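Local structure of amino acid ABC transporter, periplasmic amino acid-binding protein (Brucella ovis, 4Z9N) at residues G19-G24 with V82-R87; T75-G80 with G214-Q219. The protein is a periplasmic binding protein that holds glutathione and probably delivers it or related amino-acid ligands to an ABC transporter of the inner membrane. All blocks are in the same frame, centred on the assembly; numbering follows the deposited sequence.

Contact 1: residues G19-G24 with V82-R87; sequences GFLQCG and VDVLIR. With GSH (glutathione), chain U.
Gln22 and Gly24 bond to the chain from Val82 to Ile86 as parallel neighbours in the three-stranded sheet of a family 3 solute-binding protein, where strand 21-25 lies between 63-67 and 84-85. Three backbone bonds set the register: Asp83 N gives to Gln22 O at 2.8 Å, Gly24 N to Val84 O, and Ile86 N to Gly24 O at 3.1 Å. The second of these is the straightest, with an N-H...O angle of 171°.

A carboxylate adds a fourth bond at the start of the pairing. Asp83 OD2 takes the N-H of Gln22 at 2.9 Å on its anti side, 22° out of the carboxylate plane, and also forms a salt bridge with Lys18, which probably keeps it ionised.

Apolar contacts flank this network. Cys23 SG touches Val84 CG1 at 3.7 Å, on the side of the sheet that meets helix 44-57. From the other side, Val82 CG1 meets Gly24 N at 3.6 Å and Leu85 CD1 meets Gly24 O at 3.5 Å.

Arg87 leads into the ligand pocket, its NE held by Leu68 O. Its NH1 and NH2 both donate to OE1 of glutathione, each at 3.1 Å.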
loop_
_atom_site.group_PDB
_atom_site.type_symbol
_atom_site.label_atom_id
_atom_site.label_comp_id
_atom_site.label_asym_id
_atom_site.label_seq_id
_atom_site.Cartn_x
_atom_site.Cartn_y
_atom_site.Cartn_z
ATOM N N GLY D 19 9.506 -27.580 8.197
ATOM C CA GLY D 19 10.770 -27.433 7.490
ATOM C C GLY D 19 10.687 -26.940 6.058
ATOM O O GLY D 19 11.661 -26.988 5.308
ATOM N N PHE D 20 9.514 -26.458 5.676
ATOM C CA PHE D 20 9.317 -25.901 4.347
ATOM C C PHE D 20 8.072 -25.031 4.368
ATOM O O PHE D 20 7.286 -25.082 5.317
ATOM C CB PHE D 20 9.176 -27.014 3.302
ATOM C CG PHE D 20 7.979 -27.888 3.519
ATOM C CD1 PHE D 20 6.757 -27.568 2.951
ATOM C CD2 PHE D 20 8.073 -29.033 4.289
ATOM C CE1 PHE D 20 5.650 -28.365 3.155
ATOM C CE2 PHE D 20 6.962 -29.843 4.494
ATOM C CZ PHE D 20 5.755 -29.509 3.925
ATOM N N LEU D 21 7.884 -24.269 3.299
ATOM C CA LEU D 21 6.726 -23.402 3.137
ATOM C C LEU D 21 5.740 -24.024 2.137
ATOM O O LEU D 21 6.144 -24.456 1.060
ATOM C CB LEU D 21 7.200 -22.022 2.671
ATOM C CG LEU D 21 6.186 -20.940 2.296
ATOM C CD1 LEU D 21 5.438 -20.437 3.519
ATOM C CD2 LEU D 21 6.887 -19.779 1.599
ATOM N N GLN D 22 4.461 -24.102 2.494
ATOM C CA GLN D 22 3.452 -24.626 1.567
ATOM C C GLN D 22 2.735 -23.454 0.893
ATOM O O GLN D 22 2.062 -22.690 1.570
ATOM C CB GLN D 22 2.443 -25.511 2.306
ATOM C CG GLN D 22 1.504 -26.344 1.423
ATOM C CD GLN D 22 2.207 -27.497 0.724
ATOM O OE1 GLN D 22 2.956 -28.257 1.349
ATOM N NE2 GLN D 22 1.934 -27.665 -0.564
ATOM N N CYS D 23 2.863 -23.321 -0.429
ATOM C CA CYS D 23 2.300 -22.157 -1.143
ATOM C C CYS D 23 1.195 -22.477 -2.144
ATOM O O CYS D 23 1.317 -23.411 -2.948
ATOM C CB CYS D 23 3.410 -21.432 -1.896
ATOM S SG CYS D 23 4.703 -20.787 -0.839
ATOM N N GLY D 24 0.126 -21.690 -2.119
ATOM C CA GLY D 24 -0.880 -21.795 -3.158
ATOM C C GLY D 24 -0.496 -20.978 -4.386
ATOM O O GLY D 24 -0.289 -19.761 -4.286
ATOM N N VAL D 82 -2.681 -24.423 2.558
ATOM C CA VAL D 82 -1.505 -23.625 2.203
ATOM C C VAL D 82 -1.299 -22.536 3.243
ATOM O O VAL D 82 -2.248 -22.084 3.892
ATOM C CB VAL D 82 -1.596 -23.006 0.774
ATOM C CG1 VAL D 82 -1.740 -24.106 -0.276
ATOM C CG2 VAL D 82 -2.733 -21.977 0.669
ATOM N N ASP D 83 -0.045 -22.120 3.382
ATOM C CA ASP D 83 0.360 -21.111 4.353
ATOM C C ASP D 83 0.201 -19.693 3.797
ATOM O O ASP D 83 0.033 -18.742 4.555
ATOM C CB ASP D 83 1.821 -21.343 4.765
ATOM C CG ASP D 83 2.054 -22.741 5.318
ATOM O OD1 ASP D 83 1.284 -23.177 6.198
ATOM O OD2 ASP D 83 3.006 -23.408 4.863
ATOM N N VAL D 84 0.270 -19.565 2.476
ATOM C CA VAL D 84 0.185 -18.273 1.791
ATOM C C VAL D 84 -0.319 -18.520 0.370
ATOM O O VAL D 84 -0.096 -19.592 -0.204
ATOM C CB VAL D 84 1.563 -17.531 1.780
ATOM C CG1 VAL D 84 2.614 -18.337 1.022
ATOM C CG2 VAL D 84 1.441 -16.096 1.216
ATOM N N LEU D 85 -1.027 -17.537 -0.175
ATOM C CA LEU D 85 -1.538 -17.601 -1.535
ATOM C C LEU D 85 -0.929 -16.472 -2.342
ATOM O O LEU D 85 -1.168 -15.306 -2.053
ATOM C CB LEU D 85 -3.066 -17.499 -1.551
ATOM C CG LEU D 85 -3.734 -17.481 -2.924
ATOM C CD1 LEU D 85 -3.634 -18.865 -3.609
ATOM C CD2 LEU D 85 -5.215 -17.069 -2.778
ATOM N N ILE D 86 -0.113 -16.822 -3.326
ATOM C CA ILE D 86 0.533 -15.829 -4.170
ATOM C C ILE D 86 0.229 -16.265 -5.585
ATOM O O ILE D 86 0.900 -17.122 -6.127
ATOM C CB ILE D 86 2.027 -15.728 -3.892
ATOM C CG1 ILE D 86 2.242 -15.458 -2.405
ATOM C CG2 ILE D 86 2.633 -14.565 -4.706
ATOM C CD1 ILE D 86 3.698 -15.367 -1.975
ATOM N N ARG D 87 -0.825 -15.700 -6.161
ATOM C CA ARG D 87 -1.410 -16.294 -7.352
ATOM C C ARG D 87 -2.307 -15.300 -8.074
ATOM O O ARG D 87 -3.509 -15.528 -8.187
ATOM C CB ARG D 87 -2.195 -17.564 -6.957
ATOM C CG ARG D 87 -2.850 -18.347 -8.108
ATOM C CD ARG D 87 -4.191 -18.900 -7.670
ATOM N NE ARG D 87 -4.998 -19.419 -8.778
ATOM C CZ ARG D 87 -5.695 -18.647 -9.612
ATOM N NH1 ARG D 87 -5.639 -17.324 -9.498
ATOM N NH2 ARG D 87 -6.419 -19.201 -10.583
HETATM N N1 GSH U . -6.986 -11.364 -10.719
HETATM C CA1 GSH U . -8.289 -11.959 -11.018
HETATM C C1 GSH U . -8.914 -12.438 -9.710
HETATM O O11 GSH U . -10.106 -12.853 -9.715
HETATM O O12 GSH U . -8.251 -12.431 -8.635
HETATM C CB1 GSH U . -8.170 -13.167 -11.962
HETATM C CG1 GSH U . -7.276 -14.233 -11.298
HETATM C CD1 GSH U . -7.365 -15.521 -12.108
HETATM O OE1 GSH U . -7.698 -16.553 -11.613
HETATM N N2 GSH U . -7.019 -15.464 -13.508
HETATM C CA2 GSH U . -7.128 -16.687 -14.282
HETATM C C2 GSH U . -6.175 -17.780 -13.777
HETATM O O2 GSH U . -5.225 -17.566 -13.095
HETATM C CB2 GSH U . -6.980 -16.390 -15.778
HETATM S SG2 GSH U . -5.286 -15.918 -16.223
HETATM N N3 GSH U . -6.514 -19.142 -14.131
HETATM C CA3 GSH U . -5.677 -20.225 -13.691
HETATM C C3 GSH U . -6.559 -21.271 -13.010
HETATM O O31 GSH U . -6.070 -22.406 -12.766
HETATM O O32 GSH U . -7.755 -20.999 -12.682
#

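Contact 2: residues T75-G80 with G214-Q219. With NA (sodium ion), chain K.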
loop_
_atom_site.group_PDB
_atom_site.type_symbol
_atom_site.label_atom_id
_atom_site.label_comp_id
_atom_site.label_asym_id
_atom_site.label_seq_id
_atom_site.Cartn_x
_atom_site.Cartn_y
_atom_site.Cartn_z
ATOM N N THR D 75 -10.369 -21.365 -0.500
ATOM C CA THR D 75 -10.671 -22.470 0.405
ATOM C C THR D 75 -9.377 -23.111 0.904
ATOM O O THR D 75 -9.235 -23.415 2.089
ATOM C CB THR D 75 -11.543 -23.540 -0.277
ATOM O OG1 THR D 75 -12.736 -22.929 -0.784
ATOM C CG2 THR D 75 -11.916 -24.633 0.712
ATOM N N ALA D 76 -8.434 -23.287 -0.017
ATOM C CA ALA D 76 -7.142 -23.896 0.290
ATOM C C ALA D 76 -6.397 -23.093 1.355
ATOM O O ALA D 76 -5.727 -23.662 2.205
ATOM C CB ALA D 76 -6.287 -24.015 -0.972
ATOM N N LEU D 77 -6.517 -21.767 1.311
ATOM C CA LEU D 77 -5.854 -20.933 2.306
ATOM C C LEU D 77 -6.642 -20.932 3.623
ATOM O O LEU D 77 -6.059 -21.041 4.703
ATOM C CB LEU D 77 -5.676 -19.507 1.780
ATOM C CG LEU D 77 -4.976 -18.473 2.673
ATOM C CD1 LEU D 77 -3.554 -18.905 3.036
ATOM C CD2 LEU D 77 -4.955 -17.105 1.992
ATOM N N GLN D 78 -7.967 -20.829 3.531
ATOM C CA GLN D 78 -8.806 -20.804 4.730
ATOM C C GLN D 78 -8.664 -22.076 5.542
ATOM O O GLN D 78 -8.723 -22.048 6.767
ATOM C CB GLN D 78 -10.280 -20.610 4.357
ATOM C CG GLN D 78 -10.615 -19.253 3.772
ATOM C CD GLN D 78 -12.031 -19.224 3.202
ATOM O OE1 GLN D 78 -12.757 -18.234 3.336
ATOM N NE2 GLN D 78 -12.432 -20.321 2.581
ATOM N N SER D 79 -8.478 -23.193 4.853
ATOM C CA SER D 79 -8.486 -24.497 5.503
ATOM C C SER D 79 -7.143 -24.770 6.178
ATOM O O SER D 79 -7.021 -25.667 7.012
ATOM C CB SER D 79 -8.792 -25.597 4.491
ATOM O OG SER D 79 -7.644 -25.863 3.691
ATOM N N GLY D 80 -6.132 -24.001 5.803
ATOM C CA GLY D 80 -4.794 -24.241 6.307
ATOM C C GLY D 80 -3.958 -25.130 5.406
ATOM O O GLY D 80 -2.807 -25.442 5.726
ATOM N N GLY D 214 -2.486 -9.411 -4.716
ATOM C CA GLY D 214 -2.145 -9.344 -3.299
ATOM C C GLY D 214 -1.530 -10.596 -2.719
ATOM O O GLY D 214 -1.835 -11.699 -3.137
ATOM N N LEU D 215 -0.602 -10.400 -1.785
ATOM C CA LEU D 215 -0.009 -11.486 -1.023
ATOM C C LEU D 215 -0.989 -11.875 0.064
ATOM O O LEU D 215 -1.182 -11.133 1.029
ATOM C CB LEU D 215 1.330 -11.037 -0.436
ATOM C CG LEU D 215 2.269 -10.483 -1.514
ATOM C CD1 LEU D 215 3.518 -9.926 -0.883
ATOM C CD2 LEU D 215 2.613 -11.549 -2.550
ATOM N N THR D 216 -1.626 -13.030 -0.092
ATOM C CA THR D 216 -2.857 -13.296 0.648
ATOM C C THR D 216 -2.612 -14.275 1.790
ATOM O O THR D 216 -2.019 -15.317 1.577
ATOM C CB THR D 216 -3.925 -13.832 -0.316
ATOM O OG1 THR D 216 -4.001 -12.941 -1.440
ATOM C CG2 THR D 216 -5.295 -13.915 0.362
ATOM N N VAL D 217 -3.020 -13.905 3.003
ATOM C CA VAL D 217 -2.837 -14.743 4.189
ATOM C C VAL D 217 -4.144 -14.804 4.978
ATOM O O VAL D 217 -5.073 -14.033 4.722
ATOM C CB VAL D 217 -1.698 -14.231 5.109
ATOM C CG1 VAL D 217 -0.322 -14.355 4.434
ATOM C CG2 VAL D 217 -1.961 -12.788 5.540
ATOM N N ARG D 218 -4.205 -15.712 5.944
ATOM C CA ARG D 218 -5.346 -15.763 6.857
ATOM C C ARG D 218 -5.281 -14.588 7.833
ATOM O O ARG D 218 -4.198 -14.167 8.223
ATOM C CB ARG D 218 -5.371 -17.092 7.625
ATOM C CG ARG D 218 -5.648 -18.299 6.748
ATOM C CD ARG D 218 -5.691 -19.590 7.562
ATOM N NE ARG D 218 -4.400 -19.925 8.144
ATOM C CZ ARG D 218 -3.443 -20.592 7.508
ATOM N NH1 ARG D 218 -3.622 -20.991 6.257
ATOM N NH2 ARG D 218 -2.296 -20.842 8.118
ATOM N N GLN D 219 -6.442 -14.057 8.217
ATOM C CA GLN D 219 -6.539 -13.158 9.374
ATOM C C GLN D 219 -6.125 -13.862 10.666
ATOM O O GLN D 219 -6.074 -15.089 10.728
ATOM C CB GLN D 219 -7.970 -12.620 9.523
ATOM C CG GLN D 219 -8.359 -11.653 8.423
ATOM C CD GLN D 219 -9.773 -11.099 8.558
ATOM O OE1 GLN D 219 -10.138 -10.124 7.880
ATOM N NE2 GLN D 219 -10.576 -11.715 9.428
HETATM NA NA NA K . -9.141 -8.592 6.213
HETATM O O HOH W 1 -1.250 -23.220 6.938
#
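Leu77, in helix 73-78, which connects the parallel strands 63-67 and 84-85, faces Thr216 and Arg218 at the end of strand 211-218, and the backbones stay well apart, their nearest alpha carbons being those of Gln78 and Arg218 at 6.5 Å.

Leu77 has CG anti to its backbone N (chi1 -179°), and the branch beyond CG ends on the strand: CD2 lies 3.6 Å from Thr216 CG2 and 3.5 Å from Thr216 O. The other methyl, CD1, packs against NH1 of Arg218.

Arg218 reaches the helix from the strand with its chain bent at chi3 (-66°). NH1 donates to Leu77 O at 2.9 Å, with the oxygen at the guanidinium edge, only 9° out of its plane, and the donor in the plane of the carbonyl. Leu77 O also accepts from Gly80 N at 3.2 Å, so two donors grip this oxygen where the chain leaves the helix. Gly80, at positive phi, makes that turn. A water accepts from Arg218 NH2 at 2.9 Å and lies 3.0 Å from Gly80 O, to which it may donate, which would link the guanidinium to the turn again.

Beyond the strand, Gln219 binds a sodium ion with Asp96, Leu101 and Asp102, and Asp226 of the second subunit. Strand 101-117 touches Leu77 and Thr216 through Leu101, strand 84-85 meets both through Leu85, and helix 222-240 packs on Val217.

Contacts 1 and 2 have centres 9 Å apart and join directly, their segments alternating along the chain. Helix 73-78 of contact 2 runs on through Gly80 into the 82-87 segment of contact 1, which then lies between strands 21-25 and 211-218. Two probable hydrogen bonds tie the contacts: Val82 O with Arg218 NH1 at 2.9 Å, and Leu85 N with Thr216 O at 3.0 Å. Arg218 NH1 thus serves both the helix end and the chain that follows it. Glutathione is bound directly by Arg87 of contact 1, whereas the Thr216 side chain of contact 2 stays about 8 Å from it; Arg73, on the same helix as Leu77, also bonds the ligand.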